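Local coordinates for NAD-dependent aldehyde dehydrogenase (PDB 3U4J), which probably oxidises aldehydes with NAD or NADP as the electron acceptor, as other aldehyde dehydrogenases do, and carries a bound calcium ion in the crystal, at residues A[105-110]-A[115-120]; A[197-202]-A[345-350]; A[390-393]-A[397-400]; A[353-358]-A[405-410]. All coordinates share one frame; numbering follows the deposited sequence.

Contact 1: residues A[105-110]-A[115-120]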
loop_
_atom_site.group_PDB
_atom_site.type_symbol
_atom_site.label_atom_id
_atom_site.label_comp_id
_atom_site.label_asym_id
_atom_site.label_seq_id
_atom_site.Cartn_x
_atom_site.Cartn_y
_atom_site.Cartn_z
ATOM N N LEU A 105 -22.753 -28.509 -9.779
ATOM C CA LEU A 105 -22.282 -27.423 -10.639
ATOM C C LEU A 105 -21.294 -27.926 -11.694
ATOM O O LEU A 105 -21.282 -27.446 -12.832
ATOM C CB LEU A 105 -21.679 -26.282 -9.820
ATOM C CG LEU A 105 -22.643 -25.585 -8.852
ATOM C CD1 LEU A 105 -21.831 -24.770 -7.850
ATOM C CD2 LEU A 105 -23.613 -24.692 -9.632
ATOM N N ALA A 106 -20.488 -28.910 -11.315
ATOM C CA ALA A 106 -19.429 -29.408 -12.195
ATOM C C ALA A 106 -20.103 -30.086 -13.372
ATOM O O ALA A 106 -19.662 -29.945 -14.538
ATOM C CB ALA A 106 -18.515 -30.410 -11.443
ATOM N N LEU A 107 -21.168 -30.834 -13.059
ATOM C CA LEU A 107 -21.936 -31.535 -14.096
ATOM C C LEU A 107 -22.597 -30.569 -15.102
ATOM O O LEU A 107 -22.536 -30.786 -16.322
ATOM C CB LEU A 107 -22.955 -32.507 -13.478
ATOM C CG LEU A 107 -23.822 -33.288 -14.500
ATOM C CD1 LEU A 107 -22.966 -34.182 -15.460
ATOM C CD2 LEU A 107 -24.883 -34.115 -13.789
ATOM N N ILE A 108 -23.221 -29.507 -14.599
ATOM C CA ILE A 108 -23.793 -28.473 -15.473
ATOM C C ILE A 108 -22.707 -27.953 -16.449
ATOM O O ILE A 108 -22.910 -27.964 -17.663
ATOM C CB ILE A 108 -24.428 -27.320 -14.660
ATOM C CG1 ILE A 108 -25.578 -27.838 -13.803
ATOM C CG2 ILE A 108 -24.979 -26.171 -15.596
ATOM C CD1 ILE A 108 -26.194 -26.710 -12.937
ATOM N N GLU A 109 -21.546 -27.547 -15.910
ATOM C CA GLU A 109 -20.484 -26.947 -16.716
ATOM C C GLU A 109 -20.040 -27.939 -17.765
ATOM O O GLU A 109 -19.818 -27.570 -18.907
ATOM C CB GLU A 109 -19.229 -26.596 -15.886
ATOM C CG GLU A 109 -19.223 -25.290 -15.128
ATOM C CD GLU A 109 -19.202 -24.017 -15.975
ATOM O OE1 GLU A 109 -18.137 -23.340 -16.070
ATOM O OE2 GLU A 109 -20.276 -23.678 -16.491
ATOM N N SER A 110 -19.881 -29.192 -17.356
ATOM C CA SER A 110 -19.412 -30.250 -18.260
ATOM C C SER A 110 -20.377 -30.440 -19.435
ATOM O O SER A 110 -19.975 -30.466 -20.620
ATOM C CB SER A 110 -19.258 -31.567 -17.487
ATOM O OG SER A 110 -18.766 -32.583 -18.330
ATOM N N LYS A 115 -16.721 -29.487 -21.250
ATOM C CA LYS A 115 -15.533 -29.494 -20.418
ATOM C C LYS A 115 -15.443 -30.848 -19.733
ATOM O O LYS A 115 -16.445 -31.341 -19.205
ATOM C CB LYS A 115 -15.725 -28.407 -19.351
ATOM C CG LYS A 115 -14.520 -27.883 -18.634
ATOM C CD LYS A 115 -14.980 -26.815 -17.611
ATOM C CE LYS A 115 -15.290 -25.472 -18.278
ATOM N NZ LYS A 115 -14.052 -24.776 -18.731
ATOM N N PRO A 116 -14.251 -31.472 -19.745
ATOM C CA PRO A 116 -14.072 -32.727 -19.012
ATOM C C PRO A 116 -14.516 -32.578 -17.549
ATOM O O PRO A 116 -14.176 -31.586 -16.907
ATOM C CB PRO A 116 -12.563 -32.948 -19.081
ATOM C CG PRO A 116 -12.145 -32.262 -20.331
ATOM C CD PRO A 116 -13.013 -31.032 -20.402
ATOM N N ILE A 117 -15.254 -33.567 -17.043
ATOM C CA ILE A 117 -15.864 -33.487 -15.705
ATOM C C ILE A 117 -14.847 -33.318 -14.552
ATOM O O ILE A 117 -15.092 -32.587 -13.582
ATOM C CB ILE A 117 -16.849 -34.644 -15.424
ATOM C CG1 ILE A 117 -17.584 -34.378 -14.094
ATOM C CG2 ILE A 117 -16.139 -36.017 -15.429
ATOM C CD1 ILE A 117 -18.758 -33.433 -14.230
ATOM N N ALA A 118 -13.693 -33.955 -14.689
ATOM C CA ALA A 118 -12.648 -33.806 -13.683
ATOM C C ALA A 118 -12.111 -32.376 -13.695
ATOM O O ALA A 118 -11.848 -31.819 -12.637
ATOM C CB ALA A 118 -11.509 -34.840 -13.907
ATOM N N GLN A 119 -11.944 -31.786 -14.881
ATOM C CA GLN A 119 -11.544 -30.382 -14.972
ATOM C C GLN A 119 -12.650 -29.469 -14.413
ATOM O O GLN A 119 -12.373 -28.544 -13.640
ATOM C CB GLN A 119 -11.220 -29.983 -16.407
ATOM C CG GLN A 119 -10.928 -28.496 -16.608
ATOM C CD GLN A 119 -10.922 -28.113 -18.074
ATOM O OE1 GLN A 119 -10.717 -28.969 -18.941
ATOM N NE2 GLN A 119 -11.136 -26.837 -18.364
ATOM N N ALA A 120 -13.893 -29.722 -14.820
ATOM C CA ALA A 120 -15.021 -28.920 -14.333
ATOM C C ALA A 120 -15.059 -28.954 -12.812
ATOM O O ALA A 120 -15.196 -27.923 -12.193
ATOM C CB ALA A 120 -16.331 -29.390 -14.916
#
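The tight turn joining helix 102-113 to helix 117-138 is closed by Ser110 and Lys115, with alanines and an isoleucine packed behind them. Ser110 OG donates to Lys115 O at 2.8 Å and comes in almost along the C=O axis (173°). A chi1 of -178° swings the hydroxyl away from the backbone N and across the turn to the residue just ahead of Pro116, the N-cap of the next helix. Ile117 CD1 packs against helix 102-113, 3.6 Å from Ala106 O and 3.8 Å from Ser110 CB. Ala120 CB sits 3.4 Å from Ala106 O, a closeness that the two small alanines allow. Replacing Ser110 by alanine would probably leave Lys115 O without this donor and let the turn before the second helix move more freely. Glu109 and Lys115 run side by side in the same direction, yet Glu109 OE1 and Lys115 NZ stay 5.1 Å apart. Glu109 bonds to Phe175 N and Thr203 instead, and Lys115 to Glu123 and Asn172 O. The Ser110 hydroxyl thus gives the turn a neutral hydrogen bond, while the two charges are held by other partners and probably favour each other only at a distance.

Contact 2: residues A[197-202]-A[345-350]; sequences SEFTSG and AMISEA
Phe199 and Ile347 carry this contact, which is apolar throughout and has no hydrogen bond from one segment to the other. Ring atom Phe199 CD2 lies 4.2 Å from Ile347 CG1, and the two side chains cross obliquely. Setting Phe199 CG anti to the carbonyl carbon, chi1 (-58°) also brings Phe199 CZ to 4.3 Å from Ser348 CB. A second, smaller touch is made by methyl groups, Thr200 CG2 to Ile347 CD1 at 4.3 Å, and Ile347 therefore meets two neighbouring residues of the loop. Within 197-202 itself, Glu198 CG rests over the centre of the Phe199 ring, 4.0 Å above its plane, and probably limits how that ring can turn.

Hydrogen bonds serve to shape each segment. Ser197 OG accepts from Phe199 N at 3.1 Å in an ST turn, and Ser197 to Thr200 form a type I beta turn. Ser197 O is gripped twice, by Thr200 N at 3.0 Å and by Ser201 OG at 2.8 Å, from opposite faces of its plane. Across the contact, Ser348 is the N-cap of helix 349-364, its OG bonded to His351 N.

The loop 197-202 follows strand 191-195, in the part of the fold that in related enzymes holds the adenosine end of the cofactor. Its meeting with 345-350 is consistent with a seam between the Rossmann-type cofactor domain and the catalytic domain of the aldehyde dehydrogenase fold.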
loop_
_atom_site.group_PDB
_atom_site.type_symbol
_atom_site.label_atom_id
_atom_site.label_comp_id
_atom_site.label_asym_id
_atom_site.label_seq_id
_atom_site.Cartn_x
_atom_site.Cartn_y
_atom_site.Cartn_z
ATOM N N SER A 197 -22.925 -16.435 -21.686
ATOM C CA SER A 197 -23.114 -16.842 -23.060
ATOM C C SER A 197 -24.425 -17.604 -23.261
ATOM O O SER A 197 -24.839 -18.387 -22.419
ATOM C CB SER A 197 -21.957 -17.739 -23.506
ATOM O OG SER A 197 -22.274 -18.313 -24.751
ATOM N N GLU A 198 -25.044 -17.375 -24.415
ATOM C CA GLU A 198 -26.206 -18.143 -24.899
ATOM C C GLU A 198 -25.995 -19.644 -24.866
ATOM O O GLU A 198 -26.969 -20.402 -24.761
ATOM C CB GLU A 198 -26.528 -17.726 -26.342
ATOM C CG GLU A 198 -25.418 -18.124 -27.330
ATOM C CD GLU A 198 -25.483 -17.358 -28.660
ATOM O OE1 GLU A 198 -25.772 -18.013 -29.678
ATOM O OE2 GLU A 198 -25.255 -16.121 -28.679
ATOM N N PHE A 199 -24.748 -20.092 -25.023
ATOM C CA PHE A 199 -24.436 -21.525 -24.917
ATOM C C PHE A 199 -24.344 -22.103 -23.497
ATOM O O PHE A 199 -24.418 -23.319 -23.337
ATOM C CB PHE A 199 -23.101 -21.872 -25.607
ATOM C CG PHE A 199 -23.051 -21.502 -27.064
ATOM C CD1 PHE A 199 -24.038 -21.949 -27.946
ATOM C CD2 PHE A 199 -22.033 -20.712 -27.550
ATOM C CE1 PHE A 199 -23.997 -21.619 -29.311
ATOM C CE2 PHE A 199 -21.971 -20.367 -28.912
ATOM C CZ PHE A 199 -22.961 -20.818 -29.793
ATOM N N THR A 200 -24.121 -21.262 -22.494
ATOM C CA THR A 200 -23.619 -21.766 -21.199
ATOM C C THR A 200 -24.146 -20.934 -20.032
ATOM O O THR A 200 -23.385 -20.320 -19.287
ATOM C CB THR A 200 -22.080 -21.785 -21.139
ATOM O OG1 THR A 200 -21.575 -20.495 -21.493
ATOM C CG2 THR A 200 -21.482 -22.815 -22.120
ATOM N N SER A 201 -25.455 -20.907 -19.873
ATOM C CA SER A 201 -26.028 -20.039 -18.868
ATOM C C SER A 201 -26.337 -20.726 -17.543
ATOM O O SER A 201 -26.620 -20.060 -16.571
ATOM C CB SER A 201 -27.276 -19.359 -19.436
ATOM O OG SER A 201 -26.903 -18.503 -20.502
ATOM N N GLY A 202 -26.268 -22.047 -17.507
ATOM C CA GLY A 202 -26.759 -22.810 -16.366
ATOM C C GLY A 202 -25.995 -22.532 -15.085
ATOM O O GLY A 202 -26.602 -22.220 -14.051
ATOM N N ALA A 345 -14.842 -31.255 -25.673
ATOM C CA ALA A 345 -15.476 -31.010 -26.966
ATOM C C ALA A 345 -15.254 -29.580 -27.426
ATOM O O ALA A 345 -14.966 -28.700 -26.600
ATOM C CB ALA A 345 -17.007 -31.323 -26.867
HETATM N N MSE A 346 -15.390 -29.350 -28.733
HETATM C CA MSE A 346 -15.509 -28.001 -29.286
HETATM C C MSE A 346 -16.889 -27.453 -28.890
HETATM O O MSE A 346 -17.871 -28.210 -28.857
HETATM C CB MSE A 346 -15.430 -28.014 -30.830
HETATM C CG MSE A 346 -14.103 -28.433 -31.458
HETATM SE SE MSE A 346 -12.640 -27.133 -31.106
HETATM C CE MSE A 346 -12.089 -27.911 -29.430
ATOM N N ILE A 347 -16.975 -26.149 -28.633
ATOM C CA ILE A 347 -18.218 -25.552 -28.124
ATOM C C ILE A 347 -19.413 -25.650 -29.115
ATOM O O ILE A 347 -20.574 -25.807 -28.691
ATOM C CB ILE A 347 -18.002 -24.085 -27.697
ATOM C CG1 ILE A 347 -19.134 -23.615 -26.769
ATOM C CG2 ILE A 347 -17.851 -23.155 -28.924
ATOM C CD1 ILE A 347 -19.081 -24.200 -25.367
ATOM N N SER A 348 -19.128 -25.560 -30.420
ATOM C CA SER A 348 -20.202 -25.551 -31.407
ATOM C C SER A 348 -19.700 -26.050 -32.759
ATOM O O SER A 348 -18.489 -26.165 -32.978
ATOM C CB SER A 348 -20.827 -24.162 -31.558
ATOM O OG SER A 348 -19.942 -23.291 -32.248
ATOM N N GLU A 349 -20.633 -26.379 -33.648
ATOM C CA GLU A 349 -20.238 -26.799 -34.998
ATOM C C GLU A 349 -19.586 -25.610 -35.724
ATOM O O GLU A 349 -18.581 -25.787 -36.407
ATOM C CB GLU A 349 -21.454 -27.367 -35.776
ATOM C CG GLU A 349 -21.198 -27.633 -37.276
ATOM C CD GLU A 349 -20.352 -28.881 -37.556
ATOM O OE1 GLU A 349 -20.580 -29.928 -36.914
ATOM O OE2 GLU A 349 -19.460 -28.821 -38.446
ATOM N N ALA A 350 -20.134 -24.405 -35.552
ATOM C CA ALA A 350 -19.539 -23.204 -36.176
ATOM C C ALA A 350 -18.102 -23.002 -35.676
ATOM O O ALA A 350 -17.186 -22.723 -36.471
ATOM C CB ALA A 350 -20.394 -21.934 -35.927
#

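Contact 3: residues A[390-393]-A[397-400]; sequences AGVT and SIAR
Val392 reaches Ile398 and Ala399 inside a beta-alpha-beta crossover, in which parallel strands 383-390 and 407-413 are joined through the short helix 397-400. The contact is a turn folding back on itself, and the rotations of two branched side chains decide how it fits. Val392 adopts a rotation (chi1 -176°) that sets CG1 opposite the backbone N and CG2 beside it and gives each methyl a partner on the helix. CG2 meets Ile398 CD1 at 3.7 Å, whereas CG1 lies against Ala399 CB at 3.8 Å and also touches Ile398 CG1 at 4.0 Å.

Ile398 reaches back with its longer branch. Its CG1 occupies the crowded position between the backbone N and the carbonyl carbon (chi1 64°), and a nearly extended second torsion then carries CD1 out to the valine. CD1 ends up close to both Val392 methyls, being 4.0 Å from CG1 as well. The CG2 branch of Ile398 is left to other neighbours, and the side chain also packs on Ala367 and Ile403.

Val392 is covered on its strand side by Ser409 and Leu411, which places it between the sheet and the short helix. Thr393 turns its side chain from the helix, with OG1 bonded to Asp395, and contributes through its backbone: Thr393 O lies 3.6 Å from Ala399 CB.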
loop_
_atom_site.group_PDB
_atom_site.type_symbol
_atom_site.label_atom_id
_atom_site.label_comp_id
_atom_site.label_asym_id
_atom_site.label_seq_id
_atom_site.Cartn_x
_atom_site.Cartn_y
_atom_site.Cartn_z
ATOM N N ALA A 390 4.629 -27.630 -37.267
ATOM C CA ALA A 390 6.032 -27.279 -37.159
ATOM C C ALA A 390 6.376 -26.390 -38.342
ATOM O O ALA A 390 5.594 -26.281 -39.289
ATOM C CB ALA A 390 6.880 -28.524 -37.173
ATOM N N GLY A 391 7.534 -25.731 -38.289
ATOM C CA GLY A 391 7.974 -24.902 -39.427
ATOM C C GLY A 391 7.120 -23.668 -39.637
ATOM O O GLY A 391 6.994 -23.155 -40.751
ATOM N N VAL A 392 6.520 -23.173 -38.564
ATOM C CA VAL A 392 5.649 -22.019 -38.687
ATOM C C VAL A 392 6.531 -20.760 -38.720
ATOM O O VAL A 392 7.531 -20.667 -38.004
ATOM C CB VAL A 392 4.577 -21.985 -37.587
ATOM C CG1 VAL A 392 3.625 -20.811 -37.812
ATOM C CG2 VAL A 392 3.792 -23.313 -37.570
ATOM N N THR A 393 6.199 -19.825 -39.598
ATOM C CA THR A 393 6.939 -18.583 -39.699
ATOM C C THR A 393 5.938 -17.470 -39.359
ATOM O O THR A 393 4.726 -17.662 -39.542
ATOM C CB THR A 393 7.522 -18.412 -41.117
ATOM O OG1 THR A 393 6.461 -18.542 -42.062
ATOM C CG2 THR A 393 8.564 -19.497 -41.412
ATOM N N SER A 397 -0.992 -16.804 -41.141
ATOM C CA SER A 397 -2.208 -16.591 -40.364
ATOM C C SER A 397 -2.259 -17.460 -39.089
ATOM O O SER A 397 -2.755 -16.996 -38.064
ATOM C CB SER A 397 -3.455 -16.798 -41.227
ATOM O OG SER A 397 -3.635 -18.175 -41.516
ATOM N N ILE A 398 -1.741 -18.693 -39.130
ATOM C CA ILE A 398 -1.748 -19.532 -37.910
ATOM C C ILE A 398 -0.746 -19.091 -36.816
ATOM O O ILE A 398 -0.902 -19.478 -35.647
ATOM C CB ILE A 398 -1.599 -21.047 -38.178
ATOM C CG1 ILE A 398 -0.228 -21.374 -38.800
ATOM C CG2 ILE A 398 -2.791 -21.582 -38.999
ATOM C CD1 ILE A 398 0.211 -22.811 -38.538
ATOM N N ALA A 399 0.277 -18.317 -37.186
ATOM C CA ALA A 399 1.148 -17.688 -36.183
ATOM C C ALA A 399 0.484 -16.449 -35.590
ATOM O O ALA A 399 0.759 -16.086 -34.471
ATOM C CB ALA A 399 2.512 -17.314 -36.771
ATOM N N ARG A 400 -0.399 -15.808 -36.339
ATOM C CA ARG A 400 -0.870 -14.482 -35.954
ATOM C C ARG A 400 -2.258 -14.445 -35.289
ATOM O O ARG A 400 -2.476 -13.694 -34.319
ATOM C CB ARG A 400 -0.873 -13.573 -37.188
ATOM C CG ARG A 400 0.508 -13.118 -37.632
ATOM C CD ARG A 400 0.922 -11.852 -36.870
ATOM N NE ARG A 400 2.352 -11.574 -37.003
ATOM C CZ ARG A 400 2.903 -10.371 -36.889
ATOM N NH1 ARG A 400 2.145 -9.312 -36.635
ATOM N NH2 ARG A 400 4.218 -10.234 -37.026
#

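Contact 4: residues A[353-358]-A[405-410]; sequences EKVHSY and GPVLST
Val355 meets Gly405 and Val407 with its two methyl groups, and this buried apolar contact joins helix 349-364 to the start of strand 407-413. Methyl CG2 of Val355 rests on the glycine backbone, 3.8 Å from Gly405 CA and 4.0 Å from Gly405 N. The other methyl, Val355 CG1, is 4.0 Å from Val407 CG2, and the two valine side chains lie alongside each other, pointing in opposite directions. Because CG1 is anti to the backbone N (chi1 171°), the fork opens toward the strand and both branches find a partner. Absence of a side chain at Gly405 matters for this fit: a beta carbon there would fall only 2.7 Å from Val355 CG1. With only an alanine's methyl at Val355, a gap would probably open above Gly405 and Val407 CG2 would lose its partner on the helix.

No polar bond crosses between the segments; those present shape the turn or tie the helix to its surroundings. Pro406 is the centre of an inverse gamma turn, in which Val407 N makes a weak bond of 2.8 Å to Gly405 O. The turn leads into the strand, whose backbone pairs with neighbouring strands through Leu408 and Ser409. On the helix, His356 ND1 bonds to Tyr384 and Tyr358 OH to Glu401.

The arrangement is a helix packed on the parallel part of a mixed sheet, where 407-413 runs between 307-313 and 383-390, as in the catalytic domain of aldehyde dehydrogenases. Gly405 to Val407 end the EEIFGPV sequence, a family motif whose earlier residues in relatives contact the nicotinamide ribose of the cofactor.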
loop_
_atom_site.group_PDB
_atom_site.type_symbol
_atom_site.label_atom_id
_atom_site.label_comp_id
_atom_site.label_asym_id
_atom_site.label_seq_id
_atom_site.Cartn_x
_atom_site.Cartn_y
_atom_site.Cartn_z
ATOM N N GLU A 353 -15.727 -25.711 -37.208
ATOM C CA GLU A 353 -15.447 -25.377 -38.618
ATOM C C GLU A 353 -14.401 -24.258 -38.739
ATOM O O GLU A 353 -13.488 -24.347 -39.556
ATOM C CB GLU A 353 -16.731 -25.025 -39.378
ATOM C CG GLU A 353 -17.604 -26.273 -39.696
ATOM C CD GLU A 353 -19.074 -25.952 -40.088
ATOM O OE1 GLU A 353 -19.472 -24.763 -40.144
ATOM O OE2 GLU A 353 -19.842 -26.915 -40.344
ATOM N N LYS A 354 -14.520 -23.233 -37.898
ATOM C CA LYS A 354 -13.536 -22.165 -37.866
ATOM C C LYS A 354 -12.145 -22.691 -37.491
ATOM O O LYS A 354 -11.156 -22.375 -38.175
ATOM C CB LYS A 354 -13.972 -21.047 -36.914
ATOM C CG LYS A 354 -13.192 -19.753 -37.085
ATOM C CD LYS A 354 -13.701 -18.710 -36.097
ATOM C CE LYS A 354 -13.286 -17.295 -36.497
ATOM N NZ LYS A 354 -13.543 -16.333 -35.383
ATOM N N VAL A 355 -12.074 -23.518 -36.442
ATOM C CA VAL A 355 -10.803 -24.165 -36.077
ATOM C C VAL A 355 -10.223 -24.957 -37.264
ATOM O O VAL A 355 -9.032 -24.831 -37.573
ATOM C CB VAL A 355 -10.921 -25.066 -34.832
ATOM C CG1 VAL A 355 -9.624 -25.898 -34.627
ATOM C CG2 VAL A 355 -11.250 -24.221 -33.563
ATOM N N HIS A 356 -11.061 -25.753 -37.932
ATOM C CA HIS A 356 -10.598 -26.513 -39.106
ATOM C C HIS A 356 -10.152 -25.595 -40.255
ATOM O O HIS A 356 -9.167 -25.879 -40.933
ATOM C CB HIS A 356 -11.650 -27.521 -39.603
ATOM C CG HIS A 356 -11.092 -28.505 -40.585
ATOM N ND1 HIS A 356 -10.070 -29.370 -40.260
ATOM C CD2 HIS A 356 -11.373 -28.727 -41.894
ATOM C CE1 HIS A 356 -9.763 -30.104 -41.319
ATOM N NE2 HIS A 356 -10.527 -29.724 -42.328
ATOM N N SER A 357 -10.874 -24.491 -40.451
ATOM C CA SER A 357 -10.476 -23.478 -41.425
ATOM C C SER A 357 -9.054 -22.945 -41.188
ATOM O O SER A 357 -8.295 -22.720 -42.130
ATOM C CB SER A 357 -11.457 -22.312 -41.382
ATOM O OG SER A 357 -11.198 -21.427 -42.456
ATOM N N TYR A 358 -8.697 -22.691 -39.933
ATOM C CA TYR A 358 -7.350 -22.264 -39.631
ATOM C C TYR A 358 -6.298 -23.358 -39.914
ATOM O O TYR A 358 -5.209 -23.073 -40.432
ATOM C CB TYR A 358 -7.271 -21.770 -38.176
ATOM C CG TYR A 358 -7.683 -20.323 -38.019
ATOM C CD1 TYR A 358 -6.956 -19.309 -38.645
ATOM C CD2 TYR A 358 -8.803 -19.959 -37.247
ATOM C CE1 TYR A 358 -7.326 -17.966 -38.511
ATOM C CE2 TYR A 358 -9.162 -18.610 -37.088
ATOM C CZ TYR A 358 -8.422 -17.627 -37.741
ATOM O OH TYR A 358 -8.737 -16.292 -37.613
ATOM N N GLY A 405 -8.599 -23.379 -30.633
ATOM C CA GLY A 405 -8.778 -24.839 -30.681
ATOM C C GLY A 405 -7.459 -25.500 -30.278
ATOM O O GLY A 405 -6.493 -24.807 -29.991
ATOM N N PRO A 406 -7.398 -26.847 -30.264
ATOM C CA PRO A 406 -6.192 -27.503 -29.758
ATOM C C PRO A 406 -5.099 -27.589 -30.824
ATOM O O PRO A 406 -4.696 -28.688 -31.215
ATOM C CB PRO A 406 -6.687 -28.900 -29.386
ATOM C CG PRO A 406 -7.854 -29.148 -30.310
ATOM C CD PRO A 406 -8.429 -27.812 -30.692
ATOM N N VAL A 407 -4.648 -26.430 -31.284
ATOM C CA VAL A 407 -3.751 -26.325 -32.420
ATOM C C VAL A 407 -2.522 -25.509 -32.018
ATOM O O VAL A 407 -2.626 -24.297 -31.770
ATOM C CB VAL A 407 -4.451 -25.604 -33.602
ATOM C CG1 VAL A 407 -3.443 -25.396 -34.829
ATOM C CG2 VAL A 407 -5.734 -26.334 -33.995
ATOM N N LEU A 408 -1.369 -26.169 -31.972
ATOM C CA LEU A 408 -0.094 -25.516 -31.665
ATOM C C LEU A 408 0.696 -25.127 -32.905
ATOM O O LEU A 408 0.806 -25.927 -33.847
ATOM C CB LEU A 408 0.760 -26.471 -30.853
ATOM C CG LEU A 408 2.084 -25.947 -30.279
ATOM C CD1 LEU A 408 1.851 -24.841 -29.224
ATOM C CD2 LEU A 408 2.841 -27.121 -29.685
ATOM N N SER A 409 1.238 -23.905 -32.899
ATOM C CA SER A 409 2.180 -23.438 -33.913
ATOM C C SER A 409 3.577 -23.353 -33.305
ATOM O O SER A 409 3.789 -22.652 -32.293
ATOM C CB SER A 409 1.778 -22.074 -34.465
ATOM O OG SER A 409 0.576 -22.189 -35.202
ATOM N N THR A 410 4.513 -24.088 -33.914
ATOM C CA THR A 410 5.901 -24.137 -33.448
ATOM C C THR A 410 6.827 -23.338 -34.368
ATOM O O THR A 410 6.778 -23.476 -35.615
ATOM C CB THR A 410 6.406 -25.606 -33.342
ATOM O OG1 THR A 410 5.445 -26.381 -32.621
ATOM C CG2 THR A 410 7.756 -25.689 -32.617
#

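Contacts 3 and 4 are the most closely coupled, their centres 11 Å apart: Val392 N lies 3.0 Å from Thr410 O and Ile398 O 3.1 Å from Ser409 OG, both probable hydrogen bonds, so the crossover is tied to the strand it feeds. Contact 2 joins contact 4 through selenomethionine Met346, whose CE is 3.9 Å from Pro406 CD. Contact 1 touches contact 2, Ile108 CG2 to Gly202 C at 3.8 Å, while its centre is about 32 Å from that of contact 3. Contact 1 approaches the calcium site, the Leu107 side chain being about 7 Å from that of Leu17 and about 11 Å from the ion.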